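Local coordinates for trypsin-resistant surface T6 protein (Streptococcus pyogenes serotype M6, PDB 4P0D) that forms the backbone subunit of the streptococcal surface pilus, a chain of Ig-like domains that sortase probably links into the fibre and attaches to the cell wall, at residues S149-T155 / S173-E179; D160-T166 / I315-Y319; S199-F204 / N240-N244; Y388-N393 / T470-E474. The protein carries 1 engineered substitution. All coordinates share one frame; numbering follows the deposited sequence.

Contact 1 of 4, residues S149-T155 / S173-E179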
loop_
_atom_site.group_PDB
_atom_site.type_symbol
_atom_site.label_atom_id
_atom_site.label_comp_id
_atom_site.label_asym_id
_atom_site.label_seq_id
_atom_site.Cartn_x
_atom_site.Cartn_y
_atom_site.Cartn_z
ATOM N N SER A 149 -0.782 -11.702 -1.841
ATOM C CA SER A 149 -1.279 -10.742 -0.855
ATOM C C SER A 149 -0.200 -9.730 -0.571
ATOM O O SER A 149 0.963 -9.959 -0.871
ATOM C CB SER A 149 -1.653 -11.422 0.458
ATOM O OG SER A 149 -0.507 -11.990 1.055
ATOM N N ILE A 150 -0.610 -8.609 0.002
ATOM C CA ILE A 150 0.318 -7.603 0.485
ATOM C C ILE A 150 -0.227 -7.087 1.803
ATOM O O ILE A 150 -1.425 -6.840 1.905
ATOM C CB ILE A 150 0.494 -6.456 -0.521
ATOM C CG1 ILE A 150 1.542 -5.463 -0.028
ATOM C CG2 ILE A 150 -0.818 -5.725 -0.785
ATOM C CD1 ILE A 150 1.789 -4.342 -1.015
ATOM N N THR A 151 0.657 -6.943 2.791
ATOM C CA THR A 151 0.299 -6.463 4.127
ATOM C C THR A 151 1.251 -5.340 4.507
ATOM O O THR A 151 2.470 -5.512 4.422
ATOM C CB THR A 151 0.424 -7.590 5.173
ATOM O OG1 THR A 151 -0.358 -8.707 4.763
ATOM C CG2 THR A 151 -0.060 -7.157 6.556
ATOM N N LYS A 152 0.695 -4.197 4.907
ATOM C CA LYS A 152 1.492 -3.074 5.344
ATOM C C LYS A 152 1.288 -2.786 6.824
ATOM O O LYS A 152 0.162 -2.794 7.333
ATOM C CB LYS A 152 1.184 -1.818 4.537
ATOM C CG LYS A 152 2.076 -0.643 4.946
ATOM C CD LYS A 152 2.250 0.414 3.878
ATOM C CE LYS A 152 1.061 1.359 3.840
ATOM N NZ LYS A 152 1.363 2.702 3.267
ATOM N N LYS A 153 2.397 -2.513 7.500
ATOM C CA LYS A 153 2.381 -2.146 8.892
ATOM C C LYS A 153 3.142 -0.834 9.096
ATOM O O LYS A 153 4.020 -0.484 8.305
ATOM C CB LYS A 153 3.034 -3.241 9.727
ATOM C CG LYS A 153 2.226 -4.521 9.899
ATOM C CD LYS A 153 3.092 -5.538 10.634
ATOM C CE LYS A 153 2.498 -6.939 10.638
ATOM N NZ LYS A 153 1.677 -7.202 11.854
ATOM N N VAL A 154 2.789 -0.124 10.165
ATOM C CA VAL A 154 3.458 1.104 10.546
ATOM C C VAL A 154 3.777 1.085 12.039
ATOM O O VAL A 154 2.999 0.584 12.847
ATOM C CB VAL A 154 2.675 2.379 10.138
ATOM C CG1 VAL A 154 1.334 2.503 10.851
ATOM C CG2 VAL A 154 3.516 3.621 10.371
ATOM N N THR A 155 4.957 1.595 12.384
ATOM C CA THR A 155 5.318 1.777 13.782
ATOM C C THR A 155 5.909 3.167 13.940
ATOM O O THR A 155 6.160 3.845 12.948
ATOM C CB THR A 155 6.321 0.722 14.235
ATOM O OG1 THR A 155 7.499 0.798 13.410
ATOM C CG2 THR A 155 5.675 -0.685 14.145
ATOM N N SER A 173 7.752 4.390 10.573
ATOM C CA SER A 173 8.486 3.283 9.962
ATOM C C SER A 173 7.480 2.296 9.396
ATOM O O SER A 173 6.726 1.682 10.129
ATOM C CB SER A 173 9.392 2.593 10.980
ATOM O OG SER A 173 10.386 3.507 11.429
ATOM N N TYR A 174 7.494 2.164 8.081
ATOM C CA TYR A 174 6.571 1.307 7.373
ATOM C C TYR A 174 7.288 0.036 6.914
ATOM O O TYR A 174 8.482 0.038 6.622
ATOM C CB TYR A 174 6.033 2.035 6.157
ATOM C CG TYR A 174 5.172 3.231 6.453
ATOM C CD1 TYR A 174 5.730 4.491 6.655
ATOM C CD2 TYR A 174 3.793 3.113 6.513
ATOM C CE1 TYR A 174 4.929 5.587 6.907
ATOM C CE2 TYR A 174 2.984 4.207 6.772
ATOM C CZ TYR A 174 3.553 5.436 6.966
ATOM O OH TYR A 174 2.736 6.503 7.207
ATOM N N SER A 175 6.531 -1.045 6.851
ATOM C CA SER A 175 7.041 -2.350 6.443
ATOM C C SER A 175 5.998 -3.090 5.606
ATOM O O SER A 175 4.798 -3.049 5.911
ATOM C CB SER A 175 7.446 -3.175 7.662
ATOM O OG SER A 175 6.342 -3.448 8.491
ATOM N N LEU A 176 6.467 -3.732 4.540
ATOM C CA LEU A 176 5.608 -4.488 3.653
ATOM C C LEU A 176 6.051 -5.930 3.655
ATOM O O LEU A 176 7.249 -6.218 3.597
ATOM C CB LEU A 176 5.712 -3.969 2.231
ATOM C CG LEU A 176 5.304 -2.545 1.917
ATOM C CD1 LEU A 176 5.647 -2.217 0.465
ATOM C CD2 LEU A 176 3.818 -2.346 2.169
ATOM N N THR A 177 5.099 -6.847 3.742
ATOM C CA THR A 177 5.377 -8.249 3.422
ATOM C C THR A 177 4.364 -8.685 2.371
ATOM O O THR A 177 3.288 -8.096 2.255
ATOM C CB THR A 177 5.277 -9.161 4.642
ATOM O OG1 THR A 177 3.931 -9.175 5.104
ATOM C CG2 THR A 177 6.218 -8.680 5.775
ATOM N N PHE A 178 4.697 -9.705 1.596
ATOM C CA PHE A 178 3.762 -10.182 0.591
ATOM C C PHE A 178 3.927 -11.645 0.226
ATOM O O PHE A 178 4.990 -12.233 0.455
ATOM C CB PHE A 178 3.773 -9.282 -0.650
ATOM C CG PHE A 178 5.118 -9.086 -1.275
ATOM C CD1 PHE A 178 6.035 -8.196 -0.732
ATOM C CD2 PHE A 178 5.446 -9.759 -2.450
ATOM C CE1 PHE A 178 7.271 -8.003 -1.330
ATOM C CE2 PHE A 178 6.679 -9.575 -3.058
ATOM C CZ PHE A 178 7.591 -8.694 -2.497
ATOM N N GLU A 179 2.843 -12.232 -0.293
ATOM C CA GLU A 179 2.856 -13.606 -0.794
ATOM C C GLU A 179 2.923 -13.535 -2.305
ATOM O O GLU A 179 2.182 -12.798 -2.922
ATOM C CB GLU A 179 1.613 -14.379 -0.326
ATOM C CG GLU A 179 1.568 -14.506 1.189
ATOM C CD GLU A 179 0.258 -15.045 1.729
ATOM O OE1 GLU A 179 -0.785 -14.347 1.656
ATOM O OE2 GLU A 179 0.301 -16.169 2.262
HETATM O O HOH W 1 0.819 -10.268 2.773
#

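Contact 2 of 4, residues D160-T166 / I315-Y319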
loop_
_atom_site.group_PDB
_atom_site.type_symbol
_atom_site.label_atom_id
_atom_site.label_comp_id
_atom_site.label_asym_id
_atom_site.label_seq_id
_atom_site.Cartn_x
_atom_site.Cartn_y
_atom_site.Cartn_z
ATOM N N ASP A 160 -4.202 5.103 19.871
ATOM C CA ASP A 160 -5.350 5.755 20.480
ATOM C C ASP A 160 -6.568 4.848 20.261
ATOM O O ASP A 160 -7.250 4.957 19.242
ATOM C CB ASP A 160 -5.549 7.113 19.802
ATOM C CG ASP A 160 -6.734 7.882 20.355
ATOM O OD1 ASP A 160 -7.237 7.498 21.427
ATOM O OD2 ASP A 160 -7.160 8.843 19.691
ATOM N N VAL A 161 -6.804 3.937 21.207
ATOM C CA VAL A 161 -7.772 2.856 21.025
ATOM C C VAL A 161 -7.362 2.109 19.738
ATOM O O VAL A 161 -6.226 1.622 19.652
ATOM C CB VAL A 161 -9.234 3.389 21.065
ATOM C CG1 VAL A 161 -10.241 2.264 21.293
ATOM C CG2 VAL A 161 -9.388 4.404 22.198
ATOM N N ASN A 162 -8.223 2.037 18.733
ATOM C CA ASN A 162 -7.851 1.385 17.479
ATOM C C ASN A 162 -7.289 2.356 16.424
ATOM O O ASN A 162 -7.214 2.009 15.252
ATOM C CB ASN A 162 -9.062 0.645 16.906
ATOM C CG ASN A 162 -10.233 1.565 16.668
ATOM O OD1 ASN A 162 -10.258 2.696 17.170
ATOM N ND2 ASN A 162 -11.214 1.093 15.915
ATOM N N LYS A 163 -6.916 3.573 16.829
ATOM C CA LYS A 163 -6.391 4.574 15.893
ATOM C C LYS A 163 -4.900 4.763 16.110
ATOM O O LYS A 163 -4.475 5.020 17.231
ATOM C CB LYS A 163 -7.065 5.923 16.128
ATOM C CG LYS A 163 -8.577 5.936 15.959
ATOM C CD LYS A 163 -8.967 5.934 14.492
ATOM C CE LYS A 163 -10.464 6.183 14.269
ATOM N NZ LYS A 163 -11.326 5.427 15.220
ATOM N N LYS A 164 -4.101 4.664 15.053
ATOM C CA LYS A 164 -2.697 5.024 15.177
ATOM C C LYS A 164 -2.520 6.522 14.957
ATOM O O LYS A 164 -2.949 7.055 13.954
ATOM C CB LYS A 164 -1.824 4.166 14.251
ATOM C CG LYS A 164 -1.878 2.686 14.661
ATOM C CD LYS A 164 -0.834 1.824 13.985
ATOM C CE LYS A 164 -1.014 0.354 14.349
ATOM N NZ LYS A 164 -0.651 0.050 15.773
ATOM N N THR A 165 -1.902 7.189 15.932
ATOM C CA THR A 165 -1.750 8.640 15.899
ATOM C C THR A 165 -0.275 9.065 15.914
ATOM O O THR A 165 0.599 8.315 16.318
ATOM C CB THR A 165 -2.481 9.311 17.080
ATOM O OG1 THR A 165 -1.771 9.063 18.297
ATOM C CG2 THR A 165 -3.910 8.770 17.219
ATOM N N THR A 166 -0.016 10.286 15.485
ATOM C CA THR A 166 1.344 10.792 15.405
ATOM C C THR A 166 1.363 12.315 15.569
ATOM O O THR A 166 0.310 12.955 15.762
ATOM C CB THR A 166 1.974 10.384 14.054
ATOM O OG1 THR A 166 3.381 10.667 14.068
ATOM C CG2 THR A 166 1.316 11.119 12.933
ATOM N N ILE A 315 -3.741 4.242 7.868
ATOM C CA ILE A 315 -4.080 5.645 8.046
ATOM C C ILE A 315 -3.497 6.028 9.377
ATOM O O ILE A 315 -3.656 5.304 10.383
ATOM C CB ILE A 315 -5.607 5.884 8.030
ATOM C CG1 ILE A 315 -6.256 5.200 6.832
ATOM C CG2 ILE A 315 -5.932 7.380 8.012
ATOM C CD1 ILE A 315 -7.777 5.138 6.942
ATOM N N VAL A 316 -2.811 7.156 9.406
ATOM C CA VAL A 316 -2.315 7.666 10.653
ATOM C C VAL A 316 -2.970 9.011 10.912
ATOM O O VAL A 316 -3.147 9.800 9.997
ATOM C CB VAL A 316 -0.780 7.750 10.651
ATOM C CG1 VAL A 316 -0.283 8.325 11.951
ATOM C CG2 VAL A 316 -0.197 6.349 10.442
ATOM N N TYR A 317 -3.324 9.242 12.171
ATOM C CA TYR A 317 -4.127 10.412 12.568
ATOM C C TYR A 317 -3.326 11.430 13.390
ATOM O O TYR A 317 -2.361 11.081 14.073
ATOM C CB TYR A 317 -5.332 9.934 13.359
ATOM C CG TYR A 317 -6.261 9.079 12.537
ATOM C CD1 TYR A 317 -7.187 9.657 11.666
ATOM C CD2 TYR A 317 -6.194 7.691 12.586
ATOM C CE1 TYR A 317 -8.030 8.880 10.896
ATOM C CE2 TYR A 317 -7.047 6.911 11.816
ATOM C CZ TYR A 317 -7.958 7.518 10.979
ATOM O OH TYR A 317 -8.793 6.750 10.205
ATOM N N THR A 318 -3.726 12.698 13.307
ATOM C CA THR A 318 -3.202 13.726 14.206
ATOM C C THR A 318 -4.369 14.577 14.681
ATOM O O THR A 318 -5.417 14.632 14.023
ATOM C CB THR A 318 -2.178 14.668 13.522
ATOM O OG1 THR A 318 -2.855 15.555 12.617
ATOM C CG2 THR A 318 -1.156 13.906 12.737
ATOM N N TYR A 319 -4.152 15.265 15.802
ATOM C CA TYR A 319 -5.114 16.211 16.353
ATOM C C TYR A 319 -4.419 17.541 16.600
ATOM O O TYR A 319 -3.189 17.647 16.529
ATOM C CB TYR A 319 -5.654 15.696 17.694
ATOM C CG TYR A 319 -6.095 14.241 17.644
ATOM C CD1 TYR A 319 -7.194 13.857 16.880
ATOM C CD2 TYR A 319 -5.386 13.256 18.328
ATOM C CE1 TYR A 319 -7.594 12.531 16.809
ATOM C CE2 TYR A 319 -5.783 11.921 18.271
ATOM C CZ TYR A 319 -6.883 11.561 17.506
ATOM O OH TYR A 319 -7.271 10.229 17.436
HETATM O O HOH W 2 -4.955 4.055 12.405
#

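Contact 3 of 4, residues S199-F204 / N240-N244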
loop_
_atom_site.group_PDB
_atom_site.type_symbol
_atom_site.label_atom_id
_atom_site.label_comp_id
_atom_site.label_asym_id
_atom_site.label_seq_id
_atom_site.Cartn_x
_atom_site.Cartn_y
_atom_site.Cartn_z
ATOM N N SER A 199 0.546 10.046 1.357
ATOM C CA SER A 199 -0.267 11.270 1.284
ATOM C C SER A 199 0.619 12.467 1.618
ATOM O O SER A 199 1.733 12.303 2.152
ATOM C CB SER A 199 -1.453 11.204 2.246
ATOM O OG SER A 199 -0.994 10.948 3.560
ATOM N N GLU A 200 0.136 13.667 1.307
ATOM C CA GLU A 200 1.038 14.816 1.251
ATOM C C GLU A 200 1.581 15.254 2.603
ATOM O O GLU A 200 2.611 15.891 2.643
ATOM C CB GLU A 200 0.434 16.008 0.474
ATOM C CG GLU A 200 -0.765 16.674 1.121
ATOM C CD GLU A 200 -1.064 18.057 0.545
ATOM O OE1 GLU A 200 -2.023 18.680 1.030
ATOM O OE2 GLU A 200 -0.340 18.538 -0.366
ATOM N N GLY A 201 0.908 14.892 3.692
ATOM C CA GLY A 201 1.350 15.246 5.042
ATOM C C GLY A 201 2.484 14.387 5.597
ATOM O O GLY A 201 2.882 14.545 6.756
ATOM N N LEU A 202 2.972 13.455 4.779
ATOM C CA LEU A 202 4.106 12.609 5.115
ATOM C C LEU A 202 5.146 12.807 4.036
ATOM O O LEU A 202 4.795 12.846 2.869
ATOM C CB LEU A 202 3.655 11.151 5.138
ATOM C CG LEU A 202 2.519 10.858 6.128
ATOM C CD1 LEU A 202 1.700 9.637 5.740
ATOM C CD2 LEU A 202 3.100 10.703 7.531
ATOM N N THR A 203 6.410 12.968 4.403
ATOM C CA THR A 203 7.462 13.154 3.433
ATOM C C THR A 203 8.256 11.848 3.370
ATOM O O THR A 203 8.950 11.479 4.317
ATOM C CB THR A 203 8.352 14.361 3.783
ATOM O OG1 THR A 203 7.542 15.539 3.923
ATOM C CG2 THR A 203 9.421 14.598 2.701
ATOM N N PHE A 204 8.106 11.136 2.258
ATOM C CA PHE A 204 8.768 9.850 2.020
ATOM C C PHE A 204 10.263 10.023 1.910
ATOM O O PHE A 204 10.709 10.967 1.271
ATOM C CB PHE A 204 8.253 9.257 0.708
ATOM C CG PHE A 204 8.954 7.996 0.293
ATOM C CD1 PHE A 204 8.795 6.826 1.018
ATOM C CD2 PHE A 204 9.768 7.977 -0.835
ATOM C CE1 PHE A 204 9.450 5.661 0.644
ATOM C CE2 PHE A 204 10.402 6.811 -1.223
ATOM C CZ PHE A 204 10.248 5.655 -0.491
ATOM N N ASN A 240 7.199 10.380 -7.307
ATOM C CA ASN A 240 6.357 11.254 -6.483
ATOM C C ASN A 240 6.757 11.152 -4.990
ATOM O O ASN A 240 7.932 11.284 -4.679
ATOM C CB ASN A 240 4.877 10.969 -6.754
ATOM C CG ASN A 240 4.498 11.242 -8.201
ATOM O OD1 ASN A 240 4.712 12.343 -8.715
ATOM N ND2 ASN A 240 3.945 10.239 -8.871
ATOM N N ASN A 241 5.815 10.900 -4.094
ATOM C CA ASN A 241 6.116 10.821 -2.665
ATOM C C ASN A 241 6.158 9.353 -2.261
ATOM O O ASN A 241 5.445 8.918 -1.346
ATOM C CB ASN A 241 5.038 11.578 -1.891
ATOM C CG ASN A 241 5.423 11.865 -0.452
ATOM O OD1 ASN A 241 6.586 11.939 -0.101
ATOM N ND2 ASN A 241 4.422 12.056 0.377
ATOM N N GLY A 242 6.963 8.573 -2.990
ATOM C CA GLY A 242 6.983 7.127 -2.810
ATOM C C GLY A 242 7.964 6.472 -3.771
ATOM O O GLY A 242 8.978 7.073 -4.141
ATOM N N PHE A 243 7.647 5.248 -4.178
ATOM C CA PHE A 243 8.541 4.443 -4.981
ATOM C C PHE A 243 7.804 3.392 -5.798
ATOM O O PHE A 243 6.674 2.998 -5.473
ATOM C CB PHE A 243 9.553 3.727 -4.088
ATOM C CG PHE A 243 8.954 2.642 -3.237
ATOM C CD1 PHE A 243 8.392 2.943 -1.993
ATOM C CD2 PHE A 243 8.934 1.316 -3.679
ATOM C CE1 PHE A 243 7.829 1.947 -1.214
ATOM C CE2 PHE A 243 8.373 0.324 -2.895
ATOM C CZ PHE A 243 7.813 0.638 -1.665
ATOM N N ASN A 244 8.490 2.934 -6.837
ATOM C CA ASN A 244 8.166 1.695 -7.530
ATOM C C ASN A 244 9.363 0.769 -7.402
ATOM O O ASN A 244 10.509 1.220 -7.428
ATOM C CB ASN A 244 7.836 1.936 -8.997
ATOM C CG ASN A 244 6.580 2.771 -9.185
ATOM O OD1 ASN A 244 5.591 2.555 -8.517
ATOM N ND2 ASN A 244 6.636 3.743 -10.073
HETATM O O HOH W 3 9.764 12.834 -0.481
#

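Contact 4 of 4, residues Y388-N393 / T470-E474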
loop_
_atom_site.group_PDB
_atom_site.type_symbol
_atom_site.label_atom_id
_atom_site.label_comp_id
_atom_site.label_asym_id
_atom_site.label_seq_id
_atom_site.Cartn_x
_atom_site.Cartn_y
_atom_site.Cartn_z
ATOM N N TYR A 388 -2.271 24.548 32.491
ATOM C CA TYR A 388 -3.567 23.956 32.130
ATOM C C TYR A 388 -3.341 22.665 31.374
ATOM O O TYR A 388 -2.671 22.650 30.341
ATOM C CB TYR A 388 -4.417 24.950 31.324
ATOM C CG TYR A 388 -4.795 26.142 32.171
ATOM C CD1 TYR A 388 -3.927 27.208 32.329
ATOM C CD2 TYR A 388 -5.993 26.164 32.882
ATOM C CE1 TYR A 388 -4.248 28.284 33.145
ATOM C CE2 TYR A 388 -6.322 27.234 33.702
ATOM C CZ TYR A 388 -5.446 28.290 33.831
ATOM O OH TYR A 388 -5.762 29.362 34.642
ATOM N N GLU A 389 -3.902 21.580 31.892
ATOM C CA GLU A 389 -3.770 20.287 31.259
ATOM C C GLU A 389 -4.942 20.011 30.324
ATOM O O GLU A 389 -6.050 20.529 30.500
ATOM C CB GLU A 389 -3.610 19.200 32.322
ATOM C CG GLU A 389 -2.381 19.436 33.192
ATOM C CD GLU A 389 -2.125 18.344 34.206
ATOM O OE1 GLU A 389 -2.876 17.348 34.220
ATOM O OE2 GLU A 389 -1.159 18.496 34.990
ATOM N N ILE A 390 -4.671 19.218 29.301
ATOM C CA ILE A 390 -5.671 18.820 28.337
ATOM C C ILE A 390 -5.254 17.482 27.741
ATOM O O ILE A 390 -4.060 17.239 27.484
ATOM C CB ILE A 390 -5.849 19.896 27.245
ATOM C CG1 ILE A 390 -7.140 19.645 26.449
ATOM C CG2 ILE A 390 -4.610 19.986 26.366
ATOM C CD1 ILE A 390 -7.456 20.751 25.459
ATOM N N THR A 391 -6.238 16.605 27.578
ATOM C CA THR A 391 -6.038 15.281 27.022
ATOM C C THR A 391 -6.557 15.321 25.595
ATOM O O THR A 391 -7.686 15.762 25.352
ATOM C CB THR A 391 -6.781 14.219 27.851
ATOM O OG1 THR A 391 -6.239 14.188 29.174
ATOM C CG2 THR A 391 -6.647 12.838 27.244
ATOM N N ALA A 392 -5.720 14.884 24.651
ATOM C CA ALA A 392 -6.094 14.849 23.241
ATOM C C ALA A 392 -6.252 13.408 22.766
ATOM O O ALA A 392 -5.352 12.589 22.953
ATOM C CB ALA A 392 -5.051 15.565 22.397
ATOM N N ASN A 393 -7.395 13.115 22.155
ATOM C CA ASN A 393 -7.639 11.831 21.491
ATOM C C ASN A 393 -8.878 11.885 20.588
ATOM O O ASN A 393 -9.545 12.914 20.475
ATOM C CB ASN A 393 -7.765 10.701 22.528
ATOM C CG ASN A 393 -8.816 10.993 23.578
ATOM O OD1 ASN A 393 -9.943 11.359 23.252
ATOM N ND2 ASN A 393 -8.456 10.836 24.834
ATOM N N THR A 470 -10.061 18.822 16.283
ATOM C CA THR A 470 -9.616 19.792 17.277
ATOM C C THR A 470 -10.112 19.458 18.681
ATOM O O THR A 470 -11.290 19.126 18.896
ATOM C CB THR A 470 -10.023 21.223 16.877
ATOM O OG1 THR A 470 -9.501 21.510 15.584
ATOM C CG2 THR A 470 -9.474 22.260 17.884
ATOM N N VAL A 471 -9.183 19.521 19.636
ATOM C CA VAL A 471 -9.478 19.334 21.037
ATOM C C VAL A 471 -9.457 20.725 21.672
ATOM O O VAL A 471 -8.388 21.291 21.884
ATOM C CB VAL A 471 -8.440 18.426 21.710
ATOM C CG1 VAL A 471 -8.801 18.198 23.161
ATOM C CG2 VAL A 471 -8.343 17.083 20.989
ATOM N N LEU A 472 -10.634 21.273 21.961
ATOM C CA LEU A 472 -10.759 22.619 22.565
ATOM C C LEU A 472 -10.865 22.558 24.085
ATOM O O LEU A 472 -11.723 21.849 24.630
ATOM C CB LEU A 472 -11.991 23.327 22.003
ATOM C CG LEU A 472 -12.310 24.743 22.526
ATOM C CD1 LEU A 472 -11.226 25.735 22.143
ATOM C CD2 LEU A 472 -13.658 25.200 21.998
ATOM N N LEU A 473 -10.002 23.290 24.781
ATOM C CA LEU A 473 -10.003 23.252 26.250
ATOM C C LEU A 473 -11.409 23.549 26.812
ATOM O O LEU A 473 -12.036 24.500 26.380
ATOM C CB LEU A 473 -9.018 24.282 26.795
ATOM C CG LEU A 473 -8.748 24.243 28.297
ATOM C CD1 LEU A 473 -7.976 22.998 28.700
ATOM C CD2 LEU A 473 -7.964 25.477 28.708
ATOM N N GLU A 474 -11.865 22.752 27.781
ATOM C CA GLU A 474 -13.250 22.840 28.304
ATOM C C GLU A 474 -13.569 24.212 28.895
ATOM O O GLU A 474 -14.615 24.799 28.604
ATOM C CB GLU A 474 -13.495 21.766 29.364
#

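Contact 1 of 4, residues S149-T155 / S173-E179
Val154 lies alongside Tyr174 and sets its CG2 methyl over one face of the ring, 3.8 Å from the centroid. Rotation about the CA-CB bond puts that branch opposite the backbone N of Val154, which aims it at the CE2 side of the ring rather than its centre. Two residues back, Lys152 crosses Leu176: Lys152 CB lies 3.6 Å from Leu176 CD2, and Lys152 CD lies equally close to that methyl. The lysine chain leaves the backbone extended (chi1 -177°) and then kinks at chi3 (81°), passing between Leu176 and Tyr174, so that its NZ comes within 4.1 Å of Tyr174 CD2. Lys152 NZ is joined covalently to CG of Asn278, and Asp196 OD2 is hydrogen-bonded to the same nitrogen. Ile150 and Phe178 continue this inward face toward strand 276-285, where both meet Phe282.

Hydrogen-bonded pairs hold the two antiparallel strands together; Lys153 N to Ser175 O, at 2.9 Å and 166°, is one of the straighter links. On the outer face Ser149 OG reaches Glu179 OE1 in a hydrogen bond modelled at 2.4 Å, a length to be doubted. A water donates to the same hydroxyl at 2.8 Å and also bonds Thr151 OG1, tying these polar tips together above the strands. A lysine on the first strand of an Ig-like domain, its NZ joined as an amide to an asparagine side chain inside the core, with an aspartate alongside, is the hallmark of the intramolecular isopeptide bond of Gram-positive pilins.

Contact 2 of 4, residues D160-T166 / I315-Y319
Tyr319 reaches back to Asp160 and Tyr317 N to Lys164 O, and such polar links carry much of this contact. Tyr319 OH donates to Asp160 OD2 at 2.6 Å, meeting it nearly along the C-O axis, with the carboxylate plane 84° from the ring plane. A chi1 of 180° stretches the Asp160 carboxylate out to the phenol, and OD2 also accepts from Trp394 N, so two donors grip one oxygen. Between the backbones, Tyr317 N donates to Lys164 O at 2.8 Å and Thr166 N to Tyr317 O at 2.9 Å, a single bridge centred on Thr165 and Tyr317. A water extends it, accepting from Lys164 N and donating to Ile315 O at 2.7 Å.

Apolar contacts fill in around these bonds. Thr166 CG2 presses tightly on Val316 CG1, at 3.4 Å with the side chains roughly at right angles, and lies 3.7 Å from Thr318 CG2 in a side-by-side arrangement.

Aromatic contacts gather at Trp394: Lys163, its chain bent at chi2 and chi4, lays CD 3.4 Å from Tyr317 CE2, while its ammonium makes a cation-pi contact with Trp394. Tyr317 meets the same indole edge to face.

The first segment is the turn and second strand of a tight hairpin, with a type II' turn from Asp160 to Lys163 joining strands 158-160 and 163-165. It packs where strand 307-316 ends and the chain heads into strand 320-327, with Thr166 and Val316 against Leu172 of strand 171-179, and against the loop residues Ser366, Ser367 and Asn393 of the following domain.

Contact 3 of 4, residues S199-F204 / N240-N244
Asn241 plugs its side-chain amide into the backbone of Leu202 and Phe204, using both ends of the group. With chi1 at -165° the side chain swings off beside its own carbonyl and carries the amide across to the other chain. ND2 donates to Leu202 O at 2.6 Å and 171°, the carbonyl lying almost in the amide plane, while OD1 accepts from Phe204 N at 2.9 Å. The amide thus serves a carbonyl and an N-H two residues apart, in the manner of a parallel bridging residue, and its rotation is fixed. ND2 also donates to Met198 O. The first segment enters this site from a type I turn running from Ser199 to Leu202.

The contact links the two layers of an Ig-like sandwich: strand 202-213 pairs with 258-265, whereas strand 242-247 pairs with 192-197 in the layer that faces it.

Gly242, lacking a side chain, comes over the Phe204 ring with its CA 3.8 Å from the centroid in a CH-pi contact, and its O approaches Phe204 CE2 at 3.3 Å.

Phe243 follows with a looser aromatic pairing. Its ring and that of Phe204 are only 25° from parallel but slid apart, centroids 5.8 Å from each other, so the touch is made by Phe243 CD1 against Phe204 CZ at 3.6 Å. Tyr261 of strand 258-265 meets the Phe243 ring edge to face.

Contact 4 of 4, residues Y388-N393 / T470-E474
Strands 388-392 and 470-472 run roughly antiparallel, at 151°, with their axes 7.9 Å apart at closest and no hydrogen bond between them, so van der Waals contacts, nearly all made by side chains, join them. They belong to the two facing sheets of a prealbumin-like sandwich: 388-392 borders strand 368-376, and 470-479 runs parallel to 320-327.

Ile390 carries the middle of the contact. Held trans to the main-chain nitrogen (chi1 -165°), its CG1 branch extends between Val471 and Leu473. There CD1 of Ile390 lies 3.7 Å from Val471 CG1, the two side chains sliding past each other in opposite senses, and 4.0 Å from Leu473 CD1, where the side chains cross at a slant. Ile321 and Tyr370 close in on the same isoleucine.

Val471 forks between neighbours: CG1 comes to 3.5 Å from Thr391 O, and CG2 to 3.9 Å from Ala392 CB. At the far end Leu473 leans toward strand 388-392 and also touches Phe323. Its two methyls divide the work, CD1 lying 3.6 Å from Glu389 O and CD2 brushing Tyr388 CB at 4.4 Å.

In the fold
From the N terminus, strand 139-155 leads out of the first domain into contact 1, which closes a loop of 17 residues. The hairpin of 160-166 sits inside that loop and pairs much later with 315-319, so contacts 1 and 2 cross; Val154 touches both Lys164 and Val316. Contact 3 closes within the long excursion bounded by contact 2 and meets contact 1 through Leu202 on Tyr174 and Phe243 on Leu176, tying the two layers of the middle domain. Contact 4 follows in series, closes a loop of 76 residues and ties the last domain's two sheets. Its Asn393 touches Asp160 and Tyr319, so contact 2 is part of the junction between middle and last domains.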